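Local coordinates for A223 penton protein C-terminal domain-containing protein (Sulfolobus turreted icosahedral virus 1, PDB 6BO3), which is a turret protein of the viral particle, made of two jelly-roll domains and probably part of the penton-associated turret at the capsid vertices, at residues F37-R42 / A95-E100; G53-D58 / S107-N112; Q85-Y90 / S127-E132; G160-S165 / I197-G202. The protein carries 1 engineered substitution. All coordinates share one frame; numbering follows the deposited sequence.

Contact 1. Residues F37-R42 / A95-E100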
loop_
_atom_site.group_PDB
_atom_site.type_symbol
_atom_site.label_atom_id
_atom_site.label_comp_id
_atom_site.label_asym_id
_atom_site.label_seq_id
_atom_site.Cartn_x
_atom_site.Cartn_y
_atom_site.Cartn_z
ATOM N N PHE A 37 21.781 -10.681 6.254
ATOM C CA PHE A 37 22.153 -9.307 6.016
ATOM C C PHE A 37 23.020 -8.704 7.118
ATOM O O PHE A 37 22.598 -8.588 8.279
ATOM C CB PHE A 37 20.926 -8.440 5.764
ATOM C CG PHE A 37 21.265 -7.160 5.093
ATOM C CD1 PHE A 37 21.671 -6.066 5.839
ATOM C CD2 PHE A 37 21.276 -7.070 3.708
ATOM C CE1 PHE A 37 22.024 -4.886 5.220
ATOM C CE2 PHE A 37 21.629 -5.894 3.084
ATOM C CZ PHE A 37 22.002 -4.799 3.839
ATOM N N GLU A 38 24.237 -8.311 6.760
ATOM C CA GLU A 38 25.125 -7.680 7.735
ATOM C C GLU A 38 24.846 -6.185 7.867
ATOM O O GLU A 38 24.990 -5.426 6.904
ATOM C CB GLU A 38 26.602 -7.918 7.426
ATOM C CG GLU A 38 27.520 -7.540 8.603
ATOM C CD GLU A 38 28.980 -7.311 8.221
ATOM O OE1 GLU A 38 29.860 -7.669 9.027
ATOM O OE2 GLU A 38 29.271 -6.750 7.143
ATOM N N ILE A 39 24.433 -5.777 9.068
ATOM C CA ILE A 39 24.245 -4.359 9.413
ATOM C C ILE A 39 25.552 -3.768 9.987
ATOM O O ILE A 39 25.881 -2.596 9.734
ATOM C CB ILE A 39 23.090 -4.148 10.439
ATOM C CG1 ILE A 39 21.743 -4.729 9.957
ATOM C CG2 ILE A 39 22.951 -2.672 10.773
ATOM C CD1 ILE A 39 21.180 -4.117 8.688
ATOM N N GLY A 40 26.286 -4.576 10.755
ATOM C CA GLY A 40 27.593 -4.180 11.301
ATOM C C GLY A 40 27.498 -3.817 12.778
ATOM O O GLY A 40 26.401 -3.574 13.301
ATOM N N GLU A 41 28.655 -3.746 13.431
ATOM C CA GLU A 41 28.727 -3.726 14.901
ATOM C C GLU A 41 28.127 -2.507 15.612
ATOM O O GLU A 41 27.333 -2.680 16.526
ATOM C CB GLU A 41 30.164 -3.993 15.408
ATOM C CG GLU A 41 31.234 -2.977 15.008
ATOM C CD GLU A 41 32.488 -3.056 15.875
ATOM O OE1 GLU A 41 32.853 -4.170 16.317
ATOM O OE2 GLU A 41 33.120 -2.001 16.116
ATOM N N ARG A 42 28.481 -1.289 15.221
ATOM C CA ARG A 42 28.168 -0.131 16.075
ATOM C C ARG A 42 27.029 0.690 15.491
ATOM O O ARG A 42 27.059 1.916 15.509
ATOM C CB ARG A 42 29.425 0.726 16.264
ATOM N N ALA A 95 23.221 -5.987 14.536
ATOM C CA ALA A 95 24.418 -6.268 13.747
ATOM C C ALA A 95 24.135 -7.138 12.516
ATOM O O ALA A 95 24.875 -7.065 11.550
ATOM C CB ALA A 95 25.481 -6.917 14.609
ATOM N N GLU A 96 23.099 -7.968 12.575
ATOM C CA GLU A 96 22.737 -8.873 11.472
ATOM C C GLU A 96 21.240 -9.159 11.507
ATOM O O GLU A 96 20.667 -9.289 12.597
ATOM C CB GLU A 96 23.542 -10.190 11.523
ATOM C CG GLU A 96 23.247 -11.123 10.354
ATOM C CD GLU A 96 24.057 -12.414 10.337
ATOM O OE1 GLU A 96 24.075 -13.064 9.269
ATOM O OE2 GLU A 96 24.661 -12.798 11.365
ATOM N N ILE A 97 20.617 -9.185 10.322
ATOM C CA ILE A 97 19.248 -9.651 10.123
ATOM C C ILE A 97 19.337 -10.966 9.334
ATOM O O ILE A 97 19.949 -11.016 8.244
ATOM C CB ILE A 97 18.357 -8.634 9.345
ATOM C CG1 ILE A 97 18.268 -7.276 10.052
ATOM C CG2 ILE A 97 16.949 -9.183 9.144
ATOM C CD1 ILE A 97 17.907 -6.131 9.115
ATOM N N ILE A 98 18.771 -12.027 9.894
ATOM C CA ILE A 98 18.710 -13.324 9.214
ATOM C C ILE A 98 17.254 -13.573 8.833
ATOM O O ILE A 98 16.346 -13.478 9.671
ATOM C CB ILE A 98 19.299 -14.471 10.069
ATOM C CG1 ILE A 98 20.761 -14.162 10.436
ATOM C CG2 ILE A 98 19.198 -15.813 9.332
ATOM C CD1 ILE A 98 21.346 -15.066 11.499
ATOM N N VAL A 99 17.032 -13.852 7.554
ATOM C CA VAL A 99 15.712 -14.239 7.067
ATOM C C VAL A 99 15.748 -15.695 6.619
ATOM O O VAL A 99 16.625 -16.062 5.822
ATOM C CB VAL A 99 15.289 -13.385 5.870
ATOM C CG1 VAL A 99 13.996 -13.915 5.265
ATOM C CG2 VAL A 99 15.146 -11.914 6.257
ATOM N N GLU A 100 14.795 -16.501 7.105
ATOM C CA GLU A 100 14.693 -17.920 6.745
ATOM C C GLU A 100 13.277 -18.295 6.289
ATOM O O GLU A 100 12.290 -17.904 6.920
ATOM C CB GLU A 100 15.061 -18.830 7.931
ATOM C CG GLU A 100 16.415 -18.581 8.598
ATOM C CD GLU A 100 16.484 -19.129 10.026
ATOM O OE1 GLU A 100 15.710 -20.049 10.367
ATOM O OE2 GLU A 100 17.320 -18.647 10.820
#
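Phe37 and Ile97 face each other as an antiparallel hydrogen-bonded pair: Phe37 N reaches Ile97 O at 2.7 Å, almost straight at 171°, and Ile97 N returns to Phe37 O at 2.9 Å. The same Phe37 O also lies 3.2 Å from Glu96 CA in a CA-H...O contact and 3.3 Å from Glu96 CG, so the extended stem of that glutamate lies against the carbonyl. Beyond Glu38 the chain leaves the strand, and Ala95 O becomes the shared acceptor of two consecutive amides, Ile39 N at 2.8 Å and Gly40 N at 3.0 Å. Both come from one face of the carbonyl plane; Ile39 N stands 49° out of it, a bent grip that ties the turn to the beginning of strand 96-101. Among the side chains, Ile39 CD1 meets Ile97 CD1 at 3.9 Å, with CG1 of Ile39 set beside its own backbone N (chi1 -56°), which folds the branch toward Ile97. Phe37 leaves on the same face of the sheet as Ile97, but its ring leads away from 95-100, toward Val22, Arg24 and Tyr26 of strand 20-28. Across from Leu62, Ala95 and Glu96 together form a classic beta bulge. The pairing joins the outermost strand 34-38 to 96-101 in the four-stranded sheet of the N-terminal jelly roll; strand 57-62 flanks 96-101 on its other edge, while strand 111-120 of the five-stranded sheet meets Phe37, Ile39 and Ile97.

Contact 2. Residues G53-D58 / S107-N112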
loop_
_atom_site.group_PDB
_atom_site.type_symbol
_atom_site.label_atom_id
_atom_site.label_comp_id
_atom_site.label_asym_id
_atom_site.label_seq_id
_atom_site.Cartn_x
_atom_site.Cartn_y
_atom_site.Cartn_z
ATOM N N GLY A 53 4.777 -11.577 -0.588
ATOM C CA GLY A 53 4.420 -12.850 -1.168
ATOM C C GLY A 53 3.847 -13.769 -0.125
ATOM O O GLY A 53 3.471 -13.329 0.983
ATOM N N GLN A 54 3.850 -15.054 -0.462
ATOM C CA GLN A 54 3.045 -16.066 0.223
ATOM C C GLN A 54 3.815 -16.952 1.201
ATOM O O GLN A 54 3.206 -17.795 1.853
ATOM C CB GLN A 54 2.362 -16.967 -0.814
ATOM C CG GLN A 54 1.322 -16.261 -1.667
ATOM C CD GLN A 54 1.930 -15.249 -2.631
ATOM O OE1 GLN A 54 2.901 -15.549 -3.338
ATOM N NE2 GLN A 54 1.362 -14.045 -2.665
ATOM N N ALA A 55 5.134 -16.802 1.278
ATOM C CA ALA A 55 5.930 -17.633 2.173
ATOM C C ALA A 55 5.957 -16.994 3.532
ATOM O O ALA A 55 6.265 -15.822 3.649
ATOM C CB ALA A 55 7.350 -17.789 1.667
ATOM N N VAL A 56 5.650 -17.779 4.553
ATOM C CA VAL A 56 5.925 -17.376 5.928
ATOM C C VAL A 56 7.434 -17.373 6.102
ATOM O O VAL A 56 8.113 -18.298 5.642
ATOM C CB VAL A 56 5.322 -18.361 6.923
ATOM C CG1 VAL A 56 5.735 -18.012 8.351
ATOM C CG2 VAL A 56 3.811 -18.382 6.787
ATOM N N ILE A 57 7.954 -16.344 6.763
ATOM C CA ILE A 57 9.385 -16.214 6.965
ATOM C C ILE A 57 9.698 -15.982 8.434
ATOM O O ILE A 57 8.865 -15.437 9.204
ATOM C CB ILE A 57 10.046 -15.097 6.098
ATOM C CG1 ILE A 57 9.397 -13.720 6.305
ATOM C CG2 ILE A 57 10.007 -15.435 4.609
ATOM C CD1 ILE A 57 10.196 -12.584 5.690
ATOM N N ASP A 58 10.879 -16.452 8.815
ATOM C CA ASP A 58 11.420 -16.251 10.160
ATOM C C ASP A 58 12.568 -15.266 10.125
ATOM O O ASP A 58 13.531 -15.425 9.353
ATOM C CB ASP A 58 11.875 -17.565 10.780
ATOM C CG ASP A 58 10.797 -18.621 10.756
ATOM O OD1 ASP A 58 9.651 -18.333 11.179
ATOM O OD2 ASP A 58 11.104 -19.745 10.302
ATOM N N SER A 107 4.374 -26.376 0.328
ATOM C CA SER A 107 5.448 -26.379 -0.662
ATOM C C SER A 107 5.068 -25.510 -1.867
ATOM O O SER A 107 3.892 -25.410 -2.228
ATOM C CB SER A 107 5.791 -27.803 -1.100
ATOM O OG SER A 107 4.655 -28.443 -1.630
ATOM N N GLY A 108 6.067 -24.862 -2.460
ATOM C CA GLY A 108 5.868 -24.062 -3.669
ATOM C C GLY A 108 5.526 -22.592 -3.453
ATOM O O GLY A 108 5.508 -21.825 -4.414
ATOM N N VAL A 109 5.239 -22.189 -2.212
ATOM C CA VAL A 109 5.048 -20.763 -1.904
ATOM C C VAL A 109 6.400 -20.057 -1.922
ATOM O O VAL A 109 7.423 -20.648 -1.585
ATOM C CB VAL A 109 4.385 -20.506 -0.522
ATOM C CG1 VAL A 109 2.959 -21.052 -0.475
ATOM C CG2 VAL A 109 5.243 -21.065 0.619
ATOM N N SER A 110 6.398 -18.789 -2.310
ATOM C CA SER A 110 7.607 -17.982 -2.264
ATOM C C SER A 110 7.254 -16.548 -1.928
ATOM O O SER A 110 6.095 -16.130 -2.069
ATOM C CB SER A 110 8.353 -18.023 -3.599
ATOM O OG SER A 110 7.570 -17.452 -4.631
ATOM N N SER A 111 8.258 -15.801 -1.487
ATOM C CA SER A 111 8.122 -14.369 -1.309
ATOM C C SER A 111 9.299 -13.613 -1.895
ATOM O O SER A 111 10.402 -14.147 -2.054
ATOM C CB SER A 111 7.975 -14.011 0.173
ATOM O OG SER A 111 6.739 -14.462 0.684
ATOM N N ASN A 112 9.035 -12.366 -2.243
ATOM C CA ASN A 112 10.080 -11.417 -2.517
ATOM C C ASN A 112 10.261 -10.627 -1.226
ATOM O O ASN A 112 9.384 -9.869 -0.819
ATOM C CB ASN A 112 9.693 -10.490 -3.660
ATOM C CG ASN A 112 10.771 -9.474 -3.967
ATOM O OD1 ASN A 112 11.951 -9.710 -3.698
ATOM N ND2 ASN A 112 10.375 -8.337 -4.520
#
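Ser111 and Gly53 approach to 4.0 Å between their CA atoms, a close antiparallel non-hydrogen-bonded pair made possible by the missing side chain of the glycine. This is the tight part of the contact. Ser111 OG, placed beside its own backbone N (chi1 -69°), enters the bend of 53-55 and accepts from Ala55 N at 2.9 Å with an N-H...O angle of 146°; it also lies 3.1 Å from Gly53 C. The hydroxyl has a second, weak partner in Asn51 OD1, and Ala55 CB sits 3.5 Å from the same Ser111 OG. Val109 closes the packed side, its CG2 3.8 Å from Ala55 CA, and both side chains touch Tyr101. A second bond runs from Gln54 N to Ser110 O at 3.0 Å, the donor tilted 35° from the carbonyl plane. In jelly-roll terms the contact lies where the chain crosses from strand 44-53 of the five-stranded sheet to strand 57-62 of the four-stranded one, and this corner is held against the entry to strand 111-120. Packing thins at the solvent-exposed Gln54, whose CB is 4.1 Å from Val109 CB. The bent Gln54 chain brings OE1 within 3.5 Å of Ser110 O, but two acceptors make no bond. Ser110 itself directs its side chain away from the corner, where it touches Ser29.

Contact 3. Residues Q85-Y90 / S127-E132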
loop_
_atom_site.group_PDB
_atom_site.type_symbol
_atom_site.label_atom_id
_atom_site.label_comp_id
_atom_site.label_asym_id
_atom_site.label_seq_id
_atom_site.Cartn_x
_atom_site.Cartn_y
_atom_site.Cartn_z
ATOM N N GLN A 85 3.215 -9.533 5.489
ATOM C CA GLN A 85 3.488 -8.712 6.656
ATOM C C GLN A 85 4.739 -7.870 6.478
ATOM O O GLN A 85 5.634 -8.199 5.674
ATOM C CB GLN A 85 3.567 -9.552 7.937
ATOM C CG GLN A 85 2.194 -9.959 8.427
ATOM C CD GLN A 85 2.213 -10.487 9.840
ATOM O OE1 GLN A 85 3.088 -11.268 10.195
ATOM N NE2 GLN A 85 1.247 -10.063 10.655
ATOM N N ILE A 86 4.770 -6.766 7.218
ATOM C CA ILE A 86 5.868 -5.818 7.178
ATOM C C ILE A 86 6.411 -5.642 8.591
ATOM O O ILE A 86 5.646 -5.474 9.558
ATOM C CB ILE A 86 5.446 -4.456 6.608
ATOM C CG1 ILE A 86 4.950 -4.606 5.167
ATOM C CG2 ILE A 86 6.583 -3.436 6.644
ATOM C CD1 ILE A 86 4.154 -3.409 4.733
ATOM N N LEU A 87 7.737 -5.725 8.694
ATOM C CA LEU A 87 8.443 -5.482 9.948
ATOM C C LEU A 87 9.124 -4.096 9.866
ATOM O O LEU A 87 10.008 -3.817 9.025
ATOM C CB LEU A 87 9.419 -6.624 10.257
ATOM C CG LEU A 87 10.325 -6.487 11.489
ATOM C CD1 LEU A 87 9.493 -6.490 12.747
ATOM C CD2 LEU A 87 11.344 -7.603 11.572
ATOM N N LYS A 88 8.638 -3.203 10.714
ATOM C CA LYS A 88 9.096 -1.831 10.751
ATOM C C LYS A 88 10.116 -1.693 11.889
ATOM O O LYS A 88 9.931 -2.245 12.985
ATOM C CB LYS A 88 7.936 -0.839 10.942
ATOM C CG LYS A 88 6.810 -0.864 9.900
ATOM C CD LYS A 88 5.779 0.228 10.186
ATOM C CE LYS A 88 4.527 0.103 9.334
ATOM N NZ LYS A 88 3.785 1.398 9.207
ATOM N N PHE A 89 11.201 -0.991 11.577
ATOM C CA PHE A 89 12.297 -0.728 12.487
ATOM C C PHE A 89 12.411 0.766 12.692
ATOM O O PHE A 89 12.380 1.557 11.722
ATOM C CB PHE A 89 13.641 -1.209 11.904
ATOM C CG PHE A 89 13.689 -2.679 11.566
ATOM C CD1 PHE A 89 14.400 -3.572 12.357
ATOM C CD2 PHE A 89 13.083 -3.156 10.420
ATOM C CE1 PHE A 89 14.473 -4.918 12.027
ATOM C CE2 PHE A 89 13.134 -4.506 10.090
ATOM C CZ PHE A 89 13.846 -5.388 10.893
ATOM N N TYR A 90 12.590 1.161 13.946
ATOM C CA TYR A 90 13.059 2.505 14.240
ATOM C C TYR A 90 14.231 2.477 15.223
ATOM O O TYR A 90 14.059 2.116 16.399
ATOM C CB TYR A 90 11.949 3.431 14.783
ATOM C CG TYR A 90 12.506 4.812 15.055
ATOM C CD1 TYR A 90 12.622 5.308 16.357
ATOM C CD2 TYR A 90 12.991 5.600 14.012
ATOM C CE1 TYR A 90 13.172 6.559 16.600
ATOM C CE2 TYR A 90 13.543 6.842 14.243
ATOM C CZ TYR A 90 13.632 7.321 15.539
ATOM O OH TYR A 90 14.175 8.555 15.767
ATOM N N SER A 127 14.319 2.639 20.786
ATOM C CA SER A 127 14.451 1.674 19.690
ATOM C C SER A 127 13.158 0.888 19.643
ATOM O O SER A 127 12.647 0.474 20.670
ATOM C CB SER A 127 15.630 0.733 19.921
ATOM O OG SER A 127 16.807 1.492 20.017
ATOM N N GLN A 128 12.600 0.691 18.461
ATOM C CA GLN A 128 11.284 0.071 18.388
ATOM C C GLN A 128 11.148 -0.755 17.135
ATOM O O GLN A 128 11.815 -0.485 16.133
ATOM C CB GLN A 128 10.167 1.122 18.423
ATOM C CG GLN A 128 10.137 1.987 19.664
ATOM C CD GLN A 128 9.028 3.020 19.623
ATOM O OE1 GLN A 128 8.895 3.761 18.654
ATOM N NE2 GLN A 128 8.243 3.085 20.681
ATOM N N ILE A 129 10.306 -1.783 17.222
ATOM C CA ILE A 129 9.817 -2.506 16.047
ATOM C C ILE A 129 8.289 -2.534 16.090
ATOM O O ILE A 129 7.678 -2.319 17.139
ATOM C CB ILE A 129 10.410 -3.943 15.884
ATOM C CG1 ILE A 129 10.067 -4.861 17.071
ATOM C CG2 ILE A 129 11.916 -3.881 15.648
ATOM C CD1 ILE A 129 10.477 -6.310 16.856
ATOM N N SER A 130 7.672 -2.727 14.932
ATOM C CA SER A 130 6.240 -2.969 14.881
ATOM C C SER A 130 6.003 -3.843 13.678
ATOM O O SER A 130 6.883 -4.009 12.845
ATOM C CB SER A 130 5.403 -1.673 14.805
ATOM O OG SER A 130 5.647 -0.957 13.605
ATOM N N ILE A 131 4.831 -4.442 13.625
ATOM C CA ILE A 131 4.493 -5.319 12.520
ATOM C C ILE A 131 3.114 -4.919 12.045
ATOM O O ILE A 131 2.210 -4.726 12.855
ATOM C CB ILE A 131 4.539 -6.804 12.931
ATOM C CG1 ILE A 131 5.995 -7.243 13.171
ATOM C CG2 ILE A 131 3.910 -7.680 11.853
ATOM C CD1 ILE A 131 6.194 -8.662 13.667
ATOM N N GLU A 132 2.942 -4.794 10.737
ATOM C CA GLU A 132 1.600 -4.647 10.205
ATOM C C GLU A 132 1.388 -5.470 8.932
ATOM O O GLU A 132 2.348 -5.905 8.285
ATOM C CB GLU A 132 1.267 -3.177 9.991
ATOM C CG GLU A 132 2.086 -2.454 8.935
ATOM C CD GLU A 132 1.488 -1.094 8.585
ATOM O OE1 GLU A 132 0.893 -0.456 9.482
ATOM O OE2 GLU A 132 1.602 -0.658 7.418
#
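Lys88 and Ser130 form the central one of three antiparallel hydrogen-bonded pairs, with Lys88 N 2.9 Å from Ser130 O and Ser130 N returning to Lys88 O. Ile86 with Glu132 and Tyr90 with Gln128 repeat the exchange on either side, so all six backbone donors and all six acceptors of these pairs are satisfied across the seam. The straightest of the six runs from Tyr90 N to Gln128 O at 2.8 Å (171°). Lys88 O has a further approach from Ile129 CA at 3.1 Å, a CA-H...O contact. In this way strand 128-133 adds a fifth, outermost strand beside 85-93, which would otherwise be the edge of the usual four-stranded sheet of a jelly roll. Polar side chains on the Lys88 face are linked more loosely. The lysine runs extended over Ser130, its CB 3.5 Å from Ser130 OG, and its NZ forms a long salt bridge with Glu132 OE1 at 3.4 Å; Glu132 CG lies between its own N and carbonyl carbon (chi1 65°), which swings the carboxylate over to the lysine. Gln85 is bound outside the pair, by OE1 to Ser82 N and by NE2 to Asn133 OD1, and Ser127 OG bonds to Asn91 O. The other face is apolar: Leu87 CD1 meets Ile131 CG1 at 3.6 Å. Phe89 lies alongside Ile129, with Phe89 CD1 4.1 Å from Ile129 CG2. Ile79 of the opposing sheet touches both isoleucines and Leu81 touches Ile131, while Phe89 meets Phe45 of the adjacent strand 44-53 edge-to-face.

Contact 4. Residues G160-S165 / I197-G202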
loop_
_atom_site.group_PDB
_atom_site.type_symbol
_atom_site.label_atom_id
_atom_site.label_comp_id
_atom_site.label_asym_id
_atom_site.label_seq_id
_atom_site.Cartn_x
_atom_site.Cartn_y
_atom_site.Cartn_z
ATOM N N GLY A 160 -14.826 -1.910 -4.720
ATOM C CA GLY A 160 -13.876 -0.951 -4.186
ATOM C C GLY A 160 -14.500 0.404 -3.921
ATOM O O GLY A 160 -15.667 0.513 -3.548
ATOM N N TYR A 161 -13.707 1.443 -4.113
ATOM C CA TYR A 161 -14.106 2.784 -3.737
ATOM C C TYR A 161 -13.952 3.665 -4.933
ATOM O O TYR A 161 -12.865 3.800 -5.457
ATOM C CB TYR A 161 -13.209 3.315 -2.624
ATOM C CG TYR A 161 -13.531 2.741 -1.280
ATOM C CD1 TYR A 161 -14.672 3.140 -0.601
ATOM C CD2 TYR A 161 -12.698 1.792 -0.687
ATOM C CE1 TYR A 161 -14.983 2.621 0.638
ATOM C CE2 TYR A 161 -13.001 1.259 0.553
ATOM C CZ TYR A 161 -14.144 1.678 1.210
ATOM O OH TYR A 161 -14.455 1.156 2.438
ATOM N N LEU A 162 -15.035 4.279 -5.351
ATOM C CA LEU A 162 -14.991 5.196 -6.461
ATOM C C LEU A 162 -14.564 6.550 -5.918
ATOM O O LEU A 162 -15.081 7.004 -4.894
ATOM C CB LEU A 162 -16.357 5.255 -7.135
ATOM C CG LEU A 162 -16.503 6.198 -8.304
ATOM C CD1 LEU A 162 -15.692 5.688 -9.488
ATOM C CD2 LEU A 162 -17.978 6.326 -8.646
ATOM N N ILE A 163 -13.579 7.159 -6.579
ATOM C CA ILE A 163 -13.072 8.477 -6.217
ATOM C C ILE A 163 -13.436 9.455 -7.342
ATOM O O ILE A 163 -13.024 9.279 -8.503
ATOM C CB ILE A 163 -11.533 8.436 -5.983
ATOM C CG1 ILE A 163 -11.161 7.319 -4.987
ATOM C CG2 ILE A 163 -10.993 9.810 -5.593
ATOM C CD1 ILE A 163 -10.967 7.752 -3.545
ATOM N N ILE A 164 -14.238 10.465 -7.004
ATOM C CA ILE A 164 -14.537 11.575 -7.908
ATOM C C ILE A 164 -13.887 12.840 -7.336
ATOM O O ILE A 164 -14.366 13.371 -6.327
ATOM C CB ILE A 164 -16.066 11.770 -8.060
ATOM C CG1 ILE A 164 -16.749 10.475 -8.514
ATOM C CG2 ILE A 164 -16.416 12.883 -9.023
ATOM C CD1 ILE A 164 -17.739 9.947 -7.504
ATOM N N SER A 165 -12.807 13.314 -7.961
ATOM C CA SER A 165 -12.113 14.547 -7.519
ATOM C C SER A 165 -12.599 15.692 -8.410
ATOM O O SER A 165 -12.498 15.624 -9.636
ATOM C CB SER A 165 -10.579 14.379 -7.579
ATOM O OG SER A 165 -9.868 15.605 -7.622
ATOM N N ILE A 197 -16.850 7.009 -2.614
ATOM C CA ILE A 197 -18.093 6.241 -2.531
ATOM C C ILE A 197 -17.796 4.744 -2.649
ATOM O O ILE A 197 -17.197 4.323 -3.642
ATOM C CB ILE A 197 -19.073 6.623 -3.667
ATOM C CG1 ILE A 197 -19.399 8.129 -3.669
ATOM C CG2 ILE A 197 -20.336 5.784 -3.560
ATOM C CD1 ILE A 197 -19.959 8.652 -4.984
ATOM N N PRO A 198 -18.198 3.934 -1.643
ATOM C CA PRO A 198 -18.045 2.486 -1.842
ATOM C C PRO A 198 -18.976 1.982 -2.955
ATOM O O PRO A 198 -20.142 2.387 -3.019
ATOM C CB PRO A 198 -18.395 1.883 -0.482
ATOM C CG PRO A 198 -19.184 2.927 0.233
ATOM C CD PRO A 198 -18.765 4.262 -0.318
ATOM N N VAL A 199 -18.436 1.132 -3.827
ATOM C CA VAL A 199 -19.120 0.692 -5.053
ATOM C C VAL A 199 -18.928 -0.798 -5.312
ATOM O O VAL A 199 -17.892 -1.384 -5.013
ATOM C CB VAL A 199 -18.673 1.491 -6.309
ATOM C CG1 VAL A 199 -19.155 2.928 -6.230
ATOM C CG2 VAL A 199 -17.155 1.446 -6.499
ATOM N N ILE A 200 -19.946 -1.428 -5.871
ATOM C CA ILE A 200 -19.813 -2.832 -6.189
ATOM C C ILE A 200 -19.524 -2.965 -7.684
ATOM O O ILE A 200 -19.897 -2.099 -8.494
ATOM C CB ILE A 200 -20.997 -3.668 -5.646
ATOM C CG1 ILE A 200 -22.260 -3.511 -6.481
ATOM C CG2 ILE A 200 -21.295 -3.262 -4.200
ATOM C CD1 ILE A 200 -23.339 -4.504 -6.096
ATOM N N ALA A 201 -18.762 -3.998 -8.019
ATOM C CA ALA A 201 -18.403 -4.294 -9.399
ATOM C C ALA A 201 -19.644 -4.332 -10.297
ATOM O O ALA A 201 -20.678 -4.914 -9.930
ATOM C CB ALA A 201 -17.652 -5.611 -9.472
ATOM N N GLY A 202 -19.528 -3.703 -11.463
ATOM C CA GLY A 202 -20.604 -3.664 -12.454
ATOM C C GLY A 202 -21.510 -2.448 -12.336
ATOM O O GLY A 202 -22.430 -2.270 -13.151
#
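Gly160 and Val199, then Leu162 and Ile197, make two antiparallel hydrogen-bonded pairs around the non-hydrogen-bonded pair Tyr161-Pro198, the short strand axes running 134° apart, a marked twist. The bonds are even: Gly160 N to Val199 O is 3.1 Å, Val199 N to Gly160 O 2.9 Å, Leu162 N to Ile197 O 2.8 Å. Pro198 has no N-H to give, which suits its place in the non-hydrogen-bonded pair. Above it the Tyr161 ring, its CG beside the backbone N (chi1 -76°), crosses the proline obliquely and puts CE1 3.7 Å from Pro198 CB. On the opposite face, Val199 CG2 rests 3.4 Å from Gly160 O, and Val199 CG1 meets Leu162 CB at 3.8 Å. Further along, Ile164 CD1 comes back to Ile197 CD1 at 3.6 Å. The pairing joins strand 160-167 to the outermost strand 193-199 of one sheet of the second jelly roll, in the Nucleoplasmin clan; strand 213-222 flanks 160-167 on its other edge, and Leu179 and Ile177 of strand 173-181 in the facing sheet pack against Leu162, Val199 and Ile164.

Overall arrangement
From the N terminus, residues 37-42, 53-58 and 85-90 come first, and their partners 95-100, 107-112 and 127-132 follow in the same order, so contacts 1, 2 and 3 cross one another and none nests. Their loops close over 52, 48 and 36 intervening residues. Contact 1 joins strands of the four-stranded sheet, contact 3 adds an outer strand to the five-stranded one, and contact 2 lies where the chain passes between the two; Glu100 O, 2.8 Å from Asp58 N, probably accepts its hydrogen bond, linking contacts 1 and 2. Contact 4 follows in series in the second domain, closing over 31 residues to join strands 160-167 and 193-199 of one sheet, its centre about 32 Å from that of contact 3.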